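Local atomic coordinates of mandelate racemase/muconate lactonizing enzyme family protein (Roseovarius nubinhibens ISM, PDB entry 3U4F), a protein that binds magnesium in an enolase-superfamily TIM barrel and probably acts as a hydro-lyase or a related enzyme of that superfamily. Residues A[241-244]-A[245-249]; A[209-212]-A[213-216]; A[78-81]-A[82-85]; A[219-222]-A[223-227]. One frame throughout, in Å; residues are numbered along the deposited sequence.

Contact 1. Residues A[241-244]-A[245-249]; sequences QTKE and VSEAL. With MG (magnesium ion), chain G.
Lys243 and Glu247, one helical turn apart, form an i to i+4 salt bridge near the C-terminal end of helix 239-248, the helix of the beta-alpha-beta unit between strands 229-231 and 253-255 of the barrel. The charged contact is loose: Lys243 NZ lies 3.3 Å from Glu247 OE2, a weak bond, and the ammonium has its stronger partner outside the helix, in Met271 O. Lys243 runs out nearly extended, with CG anti to the backbone N (chi1 -176°), and bends only at its last torsion to bring NZ to the carboxylate. Backbone bonds hold the turn beneath. The straightest runs from Ser246 N to Thr242 O (3.0 Å, 176° at the hydrogen), while Glu247 N to Lys243 O is the shortest at 2.8 Å.

Beside the backbone bonds, the CG2 methyl of Val245 lies against the carbonyl oxygen of Gln241, 3.3 Å from Gln241 O. On the barrel side, Ser246 OG is bound to Ala273 O, and Thr242, Val245 and Ser246 touch Val253. Where the helix ends, main-chain oxygens turn to a metal. Magnesium, completed to six ligands by four waters, takes Ser246 O and Leu249 O, each at 2.1 Å.

Contact 2. Residues A[209-212]-A[213-216]; sequences CYAP and AQAI
Gln214 reaches back to the start of its own helix, where its OE1 accepts the backbone N-H of Ala211, the N-cap residue, at 3.0 Å from Ala211 N. The donor lies in the plane of the amide carbonyl, and the bond is fairly straight, 157° at the hydrogen. The side chain leaves with CG anti to its own carbonyl carbon (chi1 -68°) and stays extended at the next torsion, which carries the amide alongside the loop. The other amide atom, NE2, makes a weak bond to Gly177 O.

Two backbone bonds begin the helix proper: Ala215 N to Ala211 O, 3.0 Å, and Ile216 N to Pro212 O, 2.8 Å. Proline suits the first turn, since its missing N-H is not needed there.

Packing spreads out from Tyr210. Its ring stands at a right angle to the Gln214 amide plane, with OE1 at the ring edge and CD1 3.8 Å from Gln214 CB. One face receives Cys209 SG, which sits over the ring centre. Tyr210 CB also meets Ala215 CB at 3.9 Å, and beyond this Pro212 and Ile216 rest on helix 239-248. A side chain three residues beyond the N-cap accepting the N-cap N-H is the reciprocal half of a capping box, formed here by glutamine at the entry to helix 212-224 of the TIM barrel.

Contact 3. Residues A[78-81]-A[82-85]; sequences CSDL and DDLL
Asp80 and Asp83 bring two carboxylates close at the start of helix 81-91, their planes 40° apart and the side chains crossing obliquely. The Asp80 group is met from above its plane: Asp83 N donates to Asp80 OD1 at 3.2 Å, 68° out of that plane. At the other oxygen, Asp80 OD2 touches Asp83 CB at 3.4 Å. The two acids remain apart at their ends, with OD2 of Asp80 and OD2 of Asp83 separated by 4.8 Å, and Asp83 OD1 is turned to a salt bridge with Arg176 of the second subunit. That partner probably eases the build-up of negative charge, and the helix N terminus should also favour the Asp80 carboxylate.

Asp80 is thus an N-cap. CG lies anti to its backbone N (chi1 -170°), which swings the carboxylate back over the first turn, while its main-chain oxygen takes Leu84 N at 3.2 Å and, weakly, Asp83 N. Leu85 N bonds to Leu81 O at 2.9 Å.

Below the cap the contact is apolar. Leu84 CD2 presses on Cys78 CB at 3.5 Å, a tight fit, and the CD1 branch of Leu85 comes to 4.0 Å from Leu81 CG. Leu81 and Leu85 wedge between helices 98-119 and 287-299, and Leu81 and Leu84 meet Met73 of helix 58-73, so the N-terminal domain is joined here to a barrel helix.

Contact 4. Residues A[219-222]-A[223-227]; sequences GKLL and QDHGF
Leu222 and Phe227 make the close-packed half of this contact, where helix 212-224 ends. The CD2 methyl of Leu222 sits over one face of the Phe227 ring, 4.0 Å from its centroid and 21° off the normal, a CH-pi contact offset toward the rim. Both residues lean on Val189 of helix 184-196 and on Ile204 of strand 201-205, inside the beta-alpha-beta unit that leads to strand 229-231.

The helix closes with a Schellman motif: Phe227 N bonds to Leu222 O at 2.9 Å and Gly226 N to Gln223 O at 3.1 Å, with Gly226 at positive phi as the C-prime residue. The chain therefore turns back and lays Phe227 against Leu222.

On the solvent side the exposed side chains are those of Lys220 and Asp224. Gln223 runs beside Lys220, pointing the same way, but rests on Leu249 and Ile251. Between the two regions His225 folds over the last turn, CG anti to its carbonyl carbon (chi1 -67°), while Leu221 CD1 reaches His225 CE1 at 3.7 Å.

Leu221 O is gripped twice, by His225 ND1 at 3.2 Å and His225 N at 3.1 Å, from opposite faces of its carbonyl plane. ND1 meets it almost in the ring plane, fixing the ring's rotation. This bond implies a hydrogen on ND1, and a side-chain donor thus shares a carbonyl at the C-terminal end of the helix.

How the contacts relate
Followed from the N terminus, the four contacts come in series, none nesting in or crossing another, and each closes only a short local turn. Contact 3 opens helix 81-91 in the N-terminal domain and stands apart, its nearest atoms at least about 25 Å from the others. Contacts 2 and 4 then mark the beginning and end of one barrel helix, 212-224, and contact 1 lies on the next, 239-248. These two helices pack together: Pro212 CG meets Gln241 CB at 3.6 Å and Ile216 CD1 meets Ala248 CB at 3.6 Å. Just past the end of helix 239-248, Leu249 CD1 comes 3.6 Å from Gly219 CA, joining the metal-bound end of contact 1 to contact 4.

Contact 1. Residues A[241-244]-A[245-249]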
loop_
_atom_site.group_PDB
_atom_site.type_symbol
_atom_site.label_atom_id
_atom_site.label_comp_id
_atom_site.label_asym_id
_atom_site.label_seq_id
_atom_site.Cartn_x
_atom_site.Cartn_y
_atom_site.Cartn_z
ATOM N N GLN A 241 -17.623 6.397 7.902
ATOM C CA GLN A 241 -17.596 7.505 8.879
ATOM C C GLN A 241 -17.659 8.853 8.167
ATOM O O GLN A 241 -18.457 9.747 8.523
ATOM C CB GLN A 241 -16.357 7.432 9.768
ATOM C CG GLN A 241 -16.306 6.203 10.709
ATOM C CD GLN A 241 -15.116 6.222 11.647
ATOM O OE1 GLN A 241 -14.505 7.258 11.871
ATOM N NE2 GLN A 241 -14.777 5.064 12.202
ATOM N N THR A 242 -16.808 9.006 7.153
ATOM C CA THR A 242 -16.782 10.259 6.385
ATOM C C THR A 242 -18.143 10.536 5.714
ATOM O O THR A 242 -18.617 11.663 5.716
ATOM C CB THR A 242 -15.652 10.209 5.340
ATOM O OG1 THR A 242 -14.413 9.945 6.026
ATOM C CG2 THR A 242 -15.557 11.535 4.582
ATOM N N LYS A 243 -18.762 9.500 5.150
ATOM C CA LYS A 243 -20.102 9.651 4.560
ATOM C C LYS A 243 -21.135 10.141 5.589
ATOM O O LYS A 243 -21.931 11.045 5.315
ATOM C CB LYS A 243 -20.545 8.325 3.965
ATOM C CG LYS A 243 -21.883 8.356 3.224
ATOM C CD LYS A 243 -22.130 7.001 2.582
ATOM C CE LYS A 243 -23.607 6.717 2.329
ATOM N NZ LYS A 243 -24.035 7.449 1.121
ATOM N N GLU A 244 -21.132 9.544 6.779
ATOM C CA GLU A 244 -22.032 10.026 7.830
ATOM C C GLU A 244 -21.885 11.526 8.080
ATOM O O GLU A 244 -22.884 12.246 8.261
ATOM C CB GLU A 244 -21.810 9.275 9.145
ATOM C CG GLU A 244 -23.009 9.466 10.092
ATOM C CD GLU A 244 -22.785 8.863 11.473
ATOM O OE1 GLU A 244 -21.998 7.881 11.592
ATOM O OE2 GLU A 244 -23.415 9.402 12.422
ATOM N N VAL A 245 -20.643 12.003 8.108
ATOM C CA VAL A 245 -20.394 13.423 8.321
ATOM C C VAL A 245 -20.916 14.292 7.170
ATOM O O VAL A 245 -21.634 15.274 7.412
ATOM C CB VAL A 245 -18.903 13.691 8.597
ATOM C CG1 VAL A 245 -18.661 15.170 8.865
ATOM C CG2 VAL A 245 -18.442 12.818 9.793
ATOM N N SER A 246 -20.552 13.929 5.933
ATOM C CA SER A 246 -21.099 14.560 4.710
ATOM C C SER A 246 -22.605 14.607 4.729
ATOM O O SER A 246 -23.200 15.637 4.408
ATOM C CB SER A 246 -20.705 13.764 3.445
ATOM O OG SER A 246 -19.334 13.945 3.260
ATOM N N GLU A 247 -23.230 13.489 5.078
ATOM C CA GLU A 247 -24.710 13.451 5.091
ATOM C C GLU A 247 -25.345 14.373 6.129
ATOM O O GLU A 247 -26.431 14.919 5.884
ATOM C CB GLU A 247 -25.251 12.015 5.204
ATOM C CG GLU A 247 -25.052 11.183 3.937
ATOM C CD GLU A 247 -25.388 9.700 4.137
ATOM O OE1 GLU A 247 -25.112 9.143 5.227
ATOM O OE2 GLU A 247 -25.931 9.080 3.200
ATOM N N ALA A 248 -24.690 14.546 7.280
ATOM C CA ALA A 248 -25.220 15.402 8.347
ATOM C C ALA A 248 -24.944 16.903 8.154
ATOM O O ALA A 248 -25.608 17.736 8.777
ATOM C CB ALA A 248 -24.699 14.938 9.738
ATOM N N LEU A 249 -23.961 17.252 7.327
ATOM C CA LEU A 249 -23.545 18.663 7.195
ATOM C C LEU A 249 -23.874 19.291 5.839
ATOM O O LEU A 249 -23.881 18.614 4.830
ATOM C CB LEU A 249 -22.049 18.832 7.453
ATOM C CG LEU A 249 -21.591 18.395 8.845
ATOM C CD1 LEU A 249 -20.047 18.423 8.927
ATOM C CD2 LEU A 249 -22.193 19.324 9.901
HETATM MG MG MG G . -23.381 17.341 3.264
HETATM O O HOH W 1 -21.332 17.799 3.349
HETATM O O HOH W 2 -23.052 16.130 1.548
HETATM O O HOH W 3 -23.771 18.959 1.891
HETATM O O HOH W 4 -25.519 16.989 3.093
#

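Contact 2. Residues A[209-212]-A[213-216]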
loop_
_atom_site.group_PDB
_atom_site.type_symbol
_atom_site.label_atom_id
_atom_site.label_comp_id
_atom_site.label_asym_id
_atom_site.label_seq_id
_atom_site.Cartn_x
_atom_site.Cartn_y
_atom_site.Cartn_z
ATOM N N CYS A 209 -8.714 13.095 12.334
ATOM C CA CYS A 209 -8.760 13.129 13.801
ATOM C C CYS A 209 -10.018 12.525 14.420
ATOM O O CYS A 209 -9.930 11.759 15.387
ATOM C CB CYS A 209 -8.652 14.579 14.264
ATOM S SG CYS A 209 -8.523 14.735 16.060
ATOM N N TYR A 210 -11.195 12.845 13.855
ATOM C CA TYR A 210 -12.444 12.728 14.615
ATOM C C TYR A 210 -13.309 11.494 14.379
ATOM O O TYR A 210 -13.380 10.979 13.269
ATOM C CB TYR A 210 -13.278 13.974 14.357
ATOM C CG TYR A 210 -12.621 15.248 14.839
ATOM C CD1 TYR A 210 -12.475 15.502 16.204
ATOM C CD2 TYR A 210 -12.146 16.203 13.936
ATOM C CE1 TYR A 210 -11.888 16.709 16.662
ATOM C CE2 TYR A 210 -11.561 17.382 14.371
ATOM C CZ TYR A 210 -11.440 17.636 15.729
ATOM O OH TYR A 210 -10.870 18.806 16.157
ATOM N N ALA A 211 -14.020 11.041 15.414
ATOM C CA ALA A 211 -15.171 10.170 15.162
ATOM C C ALA A 211 -16.299 11.018 14.537
ATOM O O ALA A 211 -16.302 12.240 14.701
ATOM C CB ALA A 211 -15.646 9.526 16.470
ATOM N N PRO A 212 -17.260 10.380 13.827
ATOM C CA PRO A 212 -18.275 11.173 13.108
ATOM C C PRO A 212 -19.065 12.174 13.979
ATOM O O PRO A 212 -19.247 13.316 13.575
ATOM C CB PRO A 212 -19.216 10.113 12.544
ATOM C CG PRO A 212 -18.378 8.845 12.449
ATOM C CD PRO A 212 -17.378 8.930 13.552
ATOM N N ALA A 213 -19.508 11.765 15.180
ATOM C CA ALA A 213 -20.253 12.705 16.005
ATOM C C ALA A 213 -19.404 13.917 16.428
ATOM O O ALA A 213 -19.916 15.046 16.513
ATOM C CB ALA A 213 -20.864 12.005 17.234
ATOM N N GLN A 214 -18.117 13.700 16.693
ATOM C CA GLN A 214 -17.237 14.828 17.014
ATOM C C GLN A 214 -17.070 15.741 15.803
ATOM O O GLN A 214 -16.959 16.960 15.946
ATOM C CB GLN A 214 -15.866 14.348 17.424
ATOM C CG GLN A 214 -15.812 13.594 18.755
ATOM C CD GLN A 214 -14.433 13.026 18.986
ATOM O OE1 GLN A 214 -13.881 12.316 18.144
ATOM N NE2 GLN A 214 -13.858 13.353 20.129
ATOM N N ALA A 215 -16.992 15.136 14.627
ATOM C CA ALA A 215 -16.800 15.900 13.403
ATOM C C ALA A 215 -18.081 16.653 13.067
ATOM O O ALA A 215 -18.027 17.766 12.536
ATOM C CB ALA A 215 -16.409 14.973 12.277
ATOM N N ILE A 216 -19.235 16.071 13.386
ATOM C CA ILE A 216 -20.498 16.752 13.088
ATOM C C ILE A 216 -20.651 17.982 13.989
ATOM O O ILE A 216 -21.095 19.049 13.532
ATOM C CB ILE A 216 -21.695 15.777 13.164
ATOM C CG1 ILE A 216 -21.623 14.835 11.965
ATOM C CG2 ILE A 216 -23.030 16.524 13.187
ATOM C CD1 ILE A 216 -22.357 13.551 12.141
#

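Contact 3. Residues A[78-81]-A[82-85]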
loop_
_atom_site.group_PDB
_atom_site.type_symbol
_atom_site.label_atom_id
_atom_site.label_comp_id
_atom_site.label_asym_id
_atom_site.label_seq_id
_atom_site.Cartn_x
_atom_site.Cartn_y
_atom_site.Cartn_z
ATOM N N CYS A 78 4.207 2.947 -24.972
ATOM C CA CYS A 78 3.454 3.674 -23.931
ATOM C C CYS A 78 2.418 4.688 -24.452
ATOM O O CYS A 78 1.932 5.521 -23.678
ATOM C CB CYS A 78 4.394 4.341 -22.915
ATOM S SG CYS A 78 5.665 5.420 -23.613
ATOM N N SER A 79 2.108 4.631 -25.753
ATOM C CA SER A 79 1.001 5.411 -26.329
ATOM C C SER A 79 -0.281 5.283 -25.482
ATOM O O SER A 79 -0.804 6.316 -25.009
ATOM C CB SER A 79 0.760 5.057 -27.820
ATOM O OG SER A 79 0.258 3.736 -28.017
ATOM N N ASP A 80 -0.760 4.043 -25.257
ATOM C CA ASP A 80 -1.843 3.794 -24.273
ATOM C C ASP A 80 -1.212 3.719 -22.883
ATOM O O ASP A 80 -1.069 2.635 -22.282
ATOM C CB ASP A 80 -2.648 2.518 -24.589
ATOM C CG ASP A 80 -3.917 2.380 -23.727
ATOM O OD1 ASP A 80 -4.105 3.153 -22.759
ATOM O OD2 ASP A 80 -4.737 1.466 -24.006
ATOM N N LEU A 81 -0.831 4.892 -22.380
ATOM C CA LEU A 81 -0.134 4.985 -21.113
ATOM C C LEU A 81 -0.966 4.383 -19.961
ATOM O O LEU A 81 -0.416 3.745 -19.052
ATOM C CB LEU A 81 0.265 6.437 -20.833
ATOM C CG LEU A 81 1.166 6.665 -19.625
ATOM C CD1 LEU A 81 2.351 5.685 -19.654
ATOM C CD2 LEU A 81 1.673 8.095 -19.598
ATOM N N ASP A 82 -2.276 4.590 -20.005
ATOM C CA ASP A 82 -3.167 4.073 -18.968
ATOM C C ASP A 82 -3.083 2.543 -18.888
ATOM O O ASP A 82 -3.052 1.978 -17.798
ATOM C CB ASP A 82 -4.620 4.491 -19.225
ATOM C CG ASP A 82 -4.993 5.784 -18.523
ATOM O OD1 ASP A 82 -4.590 5.997 -17.347
ATOM O OD2 ASP A 82 -5.673 6.604 -19.170
ATOM N N ASP A 83 -3.036 1.885 -20.049
ATOM C CA ASP A 83 -2.952 0.426 -20.059
ATOM C C ASP A 83 -1.610 -0.091 -19.562
ATOM O O ASP A 83 -1.567 -1.093 -18.864
ATOM C CB ASP A 83 -3.286 -0.184 -21.427
ATOM C CG ASP A 83 -3.308 -1.713 -21.380
ATOM O OD1 ASP A 83 -4.147 -2.289 -20.631
ATOM O OD2 ASP A 83 -2.457 -2.326 -22.054
ATOM N N LEU A 84 -0.531 0.603 -19.895
ATOM C CA LEU A 84 0.791 0.212 -19.446
ATOM C C LEU A 84 0.943 0.388 -17.926
ATOM O O LEU A 84 1.521 -0.468 -17.266
ATOM C CB LEU A 84 1.870 0.995 -20.197
ATOM C CG LEU A 84 3.352 0.737 -19.912
ATOM C CD1 LEU A 84 3.695 -0.749 -20.069
ATOM C CD2 LEU A 84 4.274 1.575 -20.809
ATOM N N LEU A 85 0.427 1.498 -17.382
ATOM C CA LEU A 85 0.364 1.674 -15.936
ATOM C C LEU A 85 -0.440 0.570 -15.234
ATOM O O LEU A 85 -0.040 0.082 -14.164
ATOM C CB LEU A 85 -0.198 3.063 -15.586
ATOM C CG LEU A 85 0.685 4.234 -16.018
ATOM C CD1 LEU A 85 -0.112 5.553 -15.994
ATOM C CD2 LEU A 85 1.973 4.327 -15.144
#

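Contact 4. Residues A[219-222]-A[223-227]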
loop_
_atom_site.group_PDB
_atom_site.type_symbol
_atom_site.label_atom_id
_atom_site.label_comp_id
_atom_site.label_asym_id
_atom_site.label_seq_id
_atom_site.Cartn_x
_atom_site.Cartn_y
_atom_site.Cartn_z
ATOM N N GLY A 219 -18.389 20.455 12.547
ATOM C CA GLY A 219 -19.021 20.908 11.310
ATOM C C GLY A 219 -20.085 21.979 11.531
ATOM O O GLY A 219 -20.231 22.903 10.717
ATOM N N LYS A 220 -20.835 21.861 12.627
ATOM C CA LYS A 220 -21.817 22.912 13.000
ATOM C C LYS A 220 -21.168 24.237 13.354
ATOM O O LYS A 220 -21.671 25.294 12.967
ATOM C CB LYS A 220 -22.678 22.500 14.206
ATOM C CG LYS A 220 -23.327 21.159 14.095
ATOM C CD LYS A 220 -24.127 21.006 12.856
ATOM C CE LYS A 220 -24.790 19.654 12.873
ATOM N NZ LYS A 220 -25.635 19.491 14.090
ATOM N N LEU A 221 -20.085 24.188 14.121
ATOM C CA LEU A 221 -19.324 25.384 14.462
ATOM C C LEU A 221 -18.745 26.035 13.185
ATOM O O LEU A 221 -18.745 27.258 13.038
ATOM C CB LEU A 221 -18.196 25.033 15.439
ATOM C CG LEU A 221 -17.252 26.130 15.945
ATOM C CD1 LEU A 221 -18.014 27.186 16.793
ATOM C CD2 LEU A 221 -16.122 25.521 16.788
ATOM N N LEU A 222 -18.222 25.214 12.277
ATOM C CA LEU A 222 -17.656 25.721 11.010
ATOM C C LEU A 222 -18.752 26.433 10.204
ATOM O O LEU A 222 -18.544 27.530 9.659
ATOM C CB LEU A 222 -17.108 24.540 10.188
ATOM C CG LEU A 222 -15.903 23.804 10.764
ATOM C CD1 LEU A 222 -15.567 22.594 9.891
ATOM C CD2 LEU A 222 -14.727 24.730 10.885
ATOM N N GLN A 223 -19.916 25.802 10.132
ATOM C CA GLN A 223 -21.078 26.388 9.460
ATOM C C GLN A 223 -21.492 27.718 10.101
ATOM O O GLN A 223 -21.739 28.680 9.373
ATOM C CB GLN A 223 -22.229 25.395 9.434
ATOM C CG GLN A 223 -21.986 24.238 8.458
ATOM C CD GLN A 223 -23.010 23.130 8.554
ATOM O OE1 GLN A 223 -23.819 23.080 9.499
ATOM N NE2 GLN A 223 -22.980 22.227 7.602
ATOM N N ASP A 224 -21.559 27.763 11.441
ATOM C CA ASP A 224 -21.859 29.025 12.185
ATOM C C ASP A 224 -20.871 30.163 11.850
ATOM O O ASP A 224 -21.231 31.356 11.836
ATOM C CB ASP A 224 -21.832 28.800 13.701
ATOM C CG ASP A 224 -22.957 27.898 14.203
ATOM O OD1 ASP A 224 -23.916 27.584 13.459
ATOM O OD2 ASP A 224 -22.857 27.503 15.383
ATOM N N HIS A 225 -19.623 29.799 11.560
ATOM C CA HIS A 225 -18.624 30.810 11.223
ATOM C C HIS A 225 -18.282 30.913 9.748
ATOM O O HIS A 225 -17.304 31.531 9.384
ATOM C CB HIS A 225 -17.381 30.667 12.106
ATOM C CG HIS A 225 -17.651 30.997 13.545
ATOM N ND1 HIS A 225 -18.155 30.073 14.435
ATOM C CD2 HIS A 225 -17.545 32.160 14.230
ATOM C CE1 HIS A 225 -18.318 30.645 15.617
ATOM N NE2 HIS A 225 -17.950 31.910 15.521
ATOM N N GLY A 226 -19.124 30.344 8.900
ATOM C CA GLY A 226 -18.994 30.556 7.477
ATOM C C GLY A 226 -17.785 29.904 6.814
ATOM O O GLY A 226 -17.377 30.336 5.730
ATOM N N PHE A 227 -17.225 28.860 7.428
ATOM C CA PHE A 227 -16.260 28.028 6.691
ATOM C C PHE A 227 -16.934 27.311 5.519
ATOM O O PHE A 227 -18.145 27.016 5.545
ATOM C CB PHE A 227 -15.556 27.023 7.611
ATOM C CG PHE A 227 -14.405 27.594 8.392
ATOM C CD1 PHE A 227 -14.595 28.629 9.337
ATOM C CD2 PHE A 227 -13.124 27.054 8.233
ATOM C CE1 PHE A 227 -13.516 29.118 10.103
ATOM C CE2 PHE A 227 -12.037 27.538 8.973
ATOM C CZ PHE A 227 -12.232 28.566 9.914
#